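Local coordinates for 2-methyl-3-hydroxypyridine-5-carboxylic acid oxygenase (Mesorhizobium loti, PDB 3ALJ), which catalyses the flavin-dependent, ring-opening oxygenation of 2-methyl-3-hydroxypyridine-5-carboxylic acid, a step in the bacterial breakdown of vitamin B6, at residues Ile53-Leu66 with Leu297-Phe309. Sequence-based numbering, arbitrary orientation.
Sequences IYLWHNGLRVLEGL and LAQGAGCAMVNAF. With FAD (flavin-adenine dinucleotide), chain B; BME (beta-mercaptoethanol), chain D.
Asn58 ND2 is gripped by two acceptors: Gln299 OE1 at 2.9 Å, and the hydroxyl O1 of a beta-mercaptoethanol that is disulfide-linked to Cys303 and probably came from the crystallisation liquor. The two side chains reach toward each other with their amide planes turned 43° apart, and they close a second bond, Gln299 NE2 to Asn58 OD1 at 3.2 Å. This bond is nearly straight (168°), with OD1 in the plane of the Gln299 amide, but the donor sits tilted from the carbonyl plane of Asn58. Gln299 gets there through a bend at chi2, which also lays NE2 3.2 Å from Trp56 CD1. The indole NE1 makes a weak, bent bond to Ala298 O (3.0 Å), with Ala298 CB in the ring plane at its edge. Here the FAD-binding fold of the flavin monooxygenases clasps the pyrimidine end of its isoalloxazine: Tyr54 pairs through N and O with FAD O4 and N3, while Ala301 N, in the first turn of helix 300-314, donates to FAD N1 at 3.0 Å. Farther along, helix 57-65 crosses the 300-309 part of that helix at 40°, nearest at Gly59 and Gly302, whose CA atoms are 4.8 Å apart. Val62 then packs against Met305, Val306 and Phe309, its CG2 3.8 Å from Val306 CG2. Met305 CE meets Leu63 CD2, and Leu66 CD2 abuts the edge of the Phe309 ring, 3.8 Å from CD1.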
loop_
_atom_site.group_PDB
_atom_site.type_symbol
_atom_site.label_atom_id
_atom_site.label_comp_id
_atom_site.label_asym_id
_atom_site.label_seq_id
_atom_site.Cartn_x
_atom_site.Cartn_y
_atom_site.Cartn_z
ATOM N N ILE A 53 -1.673 1.521 7.498
ATOM C CA ILE A 53 -0.857 0.840 6.542
ATOM C C ILE A 53 0.423 0.441 7.231
ATOM O O ILE A 53 0.910 1.135 8.102
ATOM C CB ILE A 53 -0.598 1.723 5.281
ATOM C CG1 ILE A 53 0.030 0.876 4.130
ATOM C CG2 ILE A 53 0.258 2.985 5.570
ATOM C CD1 ILE A 53 0.048 1.742 2.836
ATOM N N TYR A 54 0.913 -0.741 6.847
ATOM C CA TYR A 54 2.280 -1.187 7.215
ATOM C C TYR A 54 3.301 -0.884 6.133
ATOM O O TYR A 54 3.021 -1.157 4.923
ATOM C CB TYR A 54 2.313 -2.709 7.416
ATOM C CG TYR A 54 1.644 -3.227 8.668
ATOM C CD1 TYR A 54 0.323 -2.922 9.037
ATOM C CD2 TYR A 54 2.347 -4.098 9.484
ATOM C CE1 TYR A 54 -0.232 -3.403 10.186
ATOM C CE2 TYR A 54 1.787 -4.684 10.626
ATOM C CZ TYR A 54 0.491 -4.299 10.996
ATOM O OH TYR A 54 -0.081 -4.797 12.128
ATOM N N LEU A 55 4.490 -0.395 6.469
ATOM C CA LEU A 55 5.625 -0.345 5.565
ATOM C C LEU A 55 6.733 -1.154 6.169
ATOM O O LEU A 55 6.747 -1.372 7.380
ATOM C CB LEU A 55 6.135 1.098 5.299
ATOM C CG LEU A 55 5.090 2.034 4.560
ATOM C CD1 LEU A 55 5.847 3.320 4.312
ATOM C CD2 LEU A 55 4.646 1.352 3.228
ATOM N N TRP A 56 7.640 -1.588 5.319
ATOM C CA TRP A 56 8.811 -2.364 5.751
ATOM C C TRP A 56 10.049 -1.664 5.262
ATOM O O TRP A 56 9.999 -0.648 4.568
ATOM C CB TRP A 56 8.763 -3.767 5.186
ATOM C CG TRP A 56 7.441 -4.495 5.472
ATOM C CD1 TRP A 56 6.226 -4.257 4.853
ATOM C CD2 TRP A 56 7.188 -5.525 6.438
ATOM N NE1 TRP A 56 5.223 -5.064 5.389
ATOM C CE2 TRP A 56 5.804 -5.856 6.369
ATOM C CE3 TRP A 56 8.029 -6.235 7.324
ATOM C CZ2 TRP A 56 5.239 -6.862 7.164
ATOM C CZ3 TRP A 56 7.466 -7.212 8.127
ATOM C CH2 TRP A 56 6.120 -7.557 8.049
ATOM N N HIS A 57 11.221 -2.225 5.562
ATOM C CA HIS A 57 12.452 -1.704 5.127
ATOM C C HIS A 57 12.482 -1.235 3.680
ATOM O O HIS A 57 12.982 -0.148 3.428
ATOM C CB HIS A 57 13.516 -2.876 5.308
ATOM C CG HIS A 57 14.806 -2.720 4.547
ATOM N ND1 HIS A 57 15.014 -3.420 3.375
ATOM C CD2 HIS A 57 15.903 -1.952 4.750
ATOM C CE1 HIS A 57 16.225 -3.106 2.897
ATOM N NE2 HIS A 57 16.794 -2.210 3.713
ATOM N N ASN A 58 11.956 -2.039 2.754
ATOM C CA ASN A 58 12.013 -1.590 1.347
ATOM C C ASN A 58 11.254 -0.221 1.121
ATOM O O ASN A 58 11.800 0.672 0.476
ATOM C CB ASN A 58 11.412 -2.679 0.426
ATOM C CG ASN A 58 9.914 -3.011 0.701
ATOM O OD1 ASN A 58 9.457 -3.075 1.868
ATOM N ND2 ASN A 58 9.188 -3.315 -0.387
ATOM N N GLY A 59 10.058 -0.103 1.720
ATOM C CA GLY A 59 9.287 1.173 1.611
ATOM C C GLY A 59 9.960 2.260 2.352
ATOM O O GLY A 59 9.927 3.423 1.912
ATOM N N LEU A 60 10.515 1.965 3.544
ATOM C CA LEU A 60 11.178 2.976 4.327
ATOM C C LEU A 60 12.424 3.510 3.574
ATOM O O LEU A 60 12.693 4.716 3.672
ATOM C CB LEU A 60 11.513 2.411 5.733
ATOM C CG LEU A 60 10.300 2.099 6.577
ATOM C CD1 LEU A 60 10.763 1.301 7.807
ATOM C CD2 LEU A 60 9.522 3.362 7.003
ATOM N N ARG A 61 13.150 2.636 2.848
ATOM C CA ARG A 61 14.327 3.064 2.074
ATOM C C ARG A 61 13.835 3.909 0.896
ATOM O O ARG A 61 14.531 4.887 0.563
ATOM C CB ARG A 61 15.035 1.791 1.575
ATOM C CG ARG A 61 15.865 1.057 2.679
ATOM C CD ARG A 61 17.008 1.955 3.254
ATOM N NE ARG A 61 18.118 1.925 2.298
ATOM C CZ ARG A 61 19.333 2.316 2.615
ATOM N NH1 ARG A 61 19.502 3.036 3.709
ATOM N NH2 ARG A 61 20.331 2.079 1.731
ATOM N N VAL A 62 12.672 3.595 0.287
ATOM C CA VAL A 62 12.162 4.539 -0.694
ATOM C C VAL A 62 11.952 5.888 -0.047
ATOM O O VAL A 62 12.353 6.930 -0.615
ATOM C CB VAL A 62 10.842 4.041 -1.309
ATOM C CG1 VAL A 62 10.234 5.138 -2.234
ATOM C CG2 VAL A 62 11.054 2.770 -2.142
ATOM N N LEU A 63 11.297 5.934 1.131
ATOM C CA LEU A 63 11.062 7.234 1.759
ATOM C C LEU A 63 12.346 7.996 2.025
ATOM O O LEU A 63 12.435 9.223 1.871
ATOM C CB LEU A 63 10.272 7.082 3.112
ATOM C CG LEU A 63 8.810 6.661 2.870
ATOM C CD1 LEU A 63 8.247 6.188 4.181
ATOM C CD2 LEU A 63 7.997 7.880 2.386
ATOM N N GLU A 64 13.390 7.262 2.465
ATOM C CA GLU A 64 14.727 7.906 2.595
ATOM C C GLU A 64 15.197 8.500 1.310
ATOM O O GLU A 64 15.721 9.617 1.296
ATOM C CB GLU A 64 15.673 6.787 3.111
ATOM C CG GLU A 64 17.047 7.357 3.462
ATOM C CD GLU A 64 18.056 6.248 4.027
ATOM O OE1 GLU A 64 19.252 6.598 3.931
ATOM O OE2 GLU A 64 17.584 5.187 4.471
ATOM N N GLY A 65 15.117 7.711 0.224
ATOM C CA GLY A 65 15.513 8.181 -1.144
ATOM C C GLY A 65 14.646 9.375 -1.573
ATOM O O GLY A 65 15.125 10.147 -2.398
ATOM N N LEU A 66 13.446 9.533 -1.041
ATOM C CA LEU A 66 12.589 10.660 -1.438
ATOM C C LEU A 66 12.762 11.814 -0.481
ATOM O O LEU A 66 12.102 12.822 -0.671
ATOM C CB LEU A 66 11.117 10.205 -1.330
ATOM C CG LEU A 66 10.672 9.050 -2.205
ATOM C CD1 LEU A 66 9.122 8.957 -1.879
ATOM C CD2 LEU A 66 10.882 9.426 -3.711
ATOM N N LEU A 297 0.962 -10.017 2.811
ATOM C CA LEU A 297 2.327 -9.630 3.155
ATOM C C LEU A 297 2.555 -8.172 3.305
ATOM O O LEU A 297 3.709 -7.734 3.541
ATOM C CB LEU A 297 3.348 -10.248 2.152
ATOM C CG LEU A 297 3.387 -11.761 2.094
ATOM C CD1 LEU A 297 4.404 -12.096 0.881
ATOM C CD2 LEU A 297 3.815 -12.296 3.495
ATOM N N ALA A 298 1.453 -7.376 3.211
ATOM C CA ALA A 298 1.521 -5.910 3.410
ATOM C C ALA A 298 2.649 -5.307 2.577
ATOM O O ALA A 298 3.499 -4.561 3.034
ATOM C CB ALA A 298 1.691 -5.572 4.948
ATOM N N GLN A 299 2.571 -5.608 1.267
ATOM C CA GLN A 299 3.501 -5.146 0.260
ATOM C C GLN A 299 2.934 -4.419 -0.939
ATOM O O GLN A 299 3.637 -4.107 -1.930
ATOM C CB GLN A 299 4.402 -6.324 -0.231
ATOM C CG GLN A 299 5.529 -6.625 0.832
ATOM C CD GLN A 299 6.574 -5.510 0.891
ATOM O OE1 GLN A 299 6.722 -4.715 -0.032
ATOM N NE2 GLN A 299 7.286 -5.402 2.009
ATOM N N GLY A 300 1.607 -4.237 -0.995
ATOM C CA GLY A 300 1.095 -3.596 -2.186
ATOM C C GLY A 300 1.700 -2.194 -2.420
ATOM O O GLY A 300 2.099 -1.849 -3.566
ATOM N N ALA A 301 1.592 -1.343 -1.397
ATOM C CA ALA A 301 2.199 -0.043 -1.479
ATOM C C ALA A 301 3.724 -0.115 -1.438
ATOM O O ALA A 301 4.384 0.675 -2.133
ATOM C CB ALA A 301 1.733 0.923 -0.352
ATOM N N GLY A 302 4.310 -1.107 -0.751
ATOM C CA GLY A 302 5.805 -1.207 -0.755
ATOM C C GLY A 302 6.287 -1.480 -2.167
ATOM O O GLY A 302 7.253 -0.820 -2.591
ATOM N N CYS A 303 5.645 -2.439 -2.846
ATOM C CA CYS A 303 6.042 -2.699 -4.248
ATOM C C CYS A 303 5.686 -1.509 -5.145
ATOM O O CYS A 303 6.515 -1.124 -5.993
ATOM C CB CYS A 303 5.313 -3.940 -4.766
ATOM S SG CYS A 303 5.998 -5.467 -4.036
ATOM N N ALA A 304 4.577 -0.811 -4.915
ATOM C CA ALA A 304 4.253 0.342 -5.733
ATOM C C ALA A 304 5.343 1.411 -5.574
ATOM O O ALA A 304 5.768 1.994 -6.587
ATOM C CB ALA A 304 2.907 0.969 -5.314
ATOM N N MET A 305 5.786 1.648 -4.350
ATOM C CA MET A 305 6.780 2.678 -4.081
ATOM C C MET A 305 8.148 2.247 -4.585
ATOM O O MET A 305 8.862 3.095 -5.187
ATOM C CB MET A 305 6.781 2.950 -2.576
ATOM C CG MET A 305 5.498 3.692 -2.184
ATOM S SD MET A 305 5.413 3.938 -0.339
ATOM C CE MET A 305 6.684 5.230 -0.145
ATOM N N VAL A 306 8.571 1.027 -4.316
ATOM C CA VAL A 306 9.880 0.501 -4.913
ATOM C C VAL A 306 9.841 0.646 -6.422
ATOM O O VAL A 306 10.815 1.086 -7.000
ATOM C CB VAL A 306 10.129 -0.935 -4.482
ATOM C CG1 VAL A 306 11.235 -1.602 -5.326
ATOM C CG2 VAL A 306 10.605 -0.924 -2.987
ATOM N N ASN A 307 8.748 0.248 -7.064
ATOM C CA ASN A 307 8.699 0.333 -8.560
ATOM C C ASN A 307 8.685 1.733 -9.060
ATOM O O ASN A 307 9.426 2.007 -10.023
ATOM C CB ASN A 307 7.516 -0.507 -9.050
ATOM C CG ASN A 307 7.636 -1.978 -8.739
ATOM O OD1 ASN A 307 6.583 -2.739 -8.722
ATOM N ND2 ASN A 307 8.771 -2.408 -8.504
ATOM N N ALA A 308 8.019 2.645 -8.363
ATOM C CA ALA A 308 8.030 4.015 -8.820
ATOM C C ALA A 308 9.412 4.617 -8.655
ATOM O O ALA A 308 9.952 5.365 -9.521
ATOM C CB ALA A 308 6.991 4.798 -8.062
ATOM N N PHE A 309 10.079 4.327 -7.511
ATOM C CA PHE A 309 11.398 4.894 -7.351
ATOM C C PHE A 309 12.372 4.279 -8.298
ATOM O O PHE A 309 13.234 5.026 -8.845
ATOM C CB PHE A 309 11.855 4.602 -5.848
ATOM C CG PHE A 309 13.126 5.339 -5.463
ATOM C CD1 PHE A 309 13.051 6.656 -5.027
ATOM C CD2 PHE A 309 14.357 4.686 -5.646
ATOM C CE1 PHE A 309 14.227 7.341 -4.715
ATOM C CE2 PHE A 309 15.569 5.351 -5.318
ATOM C CZ PHE A 309 15.501 6.650 -4.903
HETATM P PA FAD B . -3.951 4.180 -5.180
HETATM O O1A FAD B . -3.460 4.273 -3.769
HETATM O O2A FAD B . -5.194 3.558 -5.452
HETATM O O5B FAD B . -3.956 5.669 -5.733
HETATM C C5B FAD B . -4.420 5.968 -7.091
HETATM C C4B FAD B . -4.769 7.439 -6.985
HETATM O O4B FAD B . -5.143 7.746 -8.372
HETATM C C3B FAD B . -5.975 7.755 -6.181
HETATM O O3B FAD B . -5.756 8.911 -5.346
HETATM C C2B FAD B . -7.105 7.933 -7.258
HETATM O O2B FAD B . -8.144 8.841 -6.851
HETATM C C1B FAD B . -6.383 8.563 -8.403
HETATM N N9A FAD B . -6.905 8.227 -9.689
HETATM C C8A FAD B . -7.578 7.098 -10.100
HETATM N N7A FAD B . -7.831 7.130 -11.418
HETATM C C5A FAD B . -7.311 8.332 -11.874
HETATM C C6A FAD B . -7.190 8.877 -13.150
HETATM N N6A FAD B . -7.721 8.231 -14.242
HETATM N N1A FAD B . -6.581 10.062 -13.237
HETATM C C2A FAD B . -6.103 10.722 -12.177
HETATM N N3A FAD B . -6.150 10.230 -10.905
HETATM C C4A FAD B . -6.741 9.008 -10.797
HETATM N N1 FAD B . 0.062 -2.015 1.080
HETATM C C2 FAD B . 1.097 -1.920 1.894
HETATM O O2 FAD B . 2.237 -1.610 1.512
HETATM N N3 FAD B . 0.938 -2.190 3.254
HETATM C C4 FAD B . -0.306 -2.522 3.793
HETATM O O4 FAD B . -0.427 -2.606 5.072
HETATM C C4X FAD B . -1.365 -2.632 2.909
HETATM N N5 FAD B . -2.642 -3.084 3.391
HETATM C C5X FAD B . -3.675 -3.258 2.489
HETATM C C6 FAD B . -4.905 -3.798 2.906
HETATM C C7 FAD B . -5.952 -3.910 2.028
HETATM C C7M FAD B . -7.303 -4.496 2.530
HETATM C C8 FAD B . -5.796 -3.563 0.703
HETATM C C8M FAD B . -6.940 -3.711 -0.327
HETATM C C9 FAD B . -4.574 -3.029 0.269
HETATM C C9A FAD B . -3.476 -2.912 1.158
HETATM N N10 FAD B . -2.176 -2.400 0.723
HETATM C C10 FAD B . -1.151 -2.320 1.590
HETATM C "C1'" FAD B . -1.981 -2.050 -0.764
HETATM C "C2'" FAD B . -2.088 -0.541 -0.936
HETATM O "O2'" FAD B . -3.362 -0.094 -0.427
HETATM C "C3'" FAD B . -2.083 -0.201 -2.439
HETATM O "O3'" FAD B . -1.190 -1.174 -3.100
HETATM C "C4'" FAD B . -1.540 1.129 -2.761
HETATM O "O4'" FAD B . -2.432 2.106 -2.155
HETATM C "C5'" FAD B . -1.546 1.396 -4.230
HETATM O "O5'" FAD B . -1.036 2.706 -4.457
HETATM P P FAD B . -1.260 3.320 -5.897
HETATM O O1P FAD B . -0.701 4.676 -5.824
HETATM O O2P FAD B . -0.804 2.396 -6.983
HETATM O O3P FAD B . -2.867 3.376 -6.067
HETATM C C1 BME D . 10.177 -5.113 -3.423
HETATM C C2 BME D . 8.663 -4.726 -3.241
HETATM O O1 BME D . 10.937 -4.347 -2.479
HETATM S S2 BME D . 7.802 -5.556 -4.685
#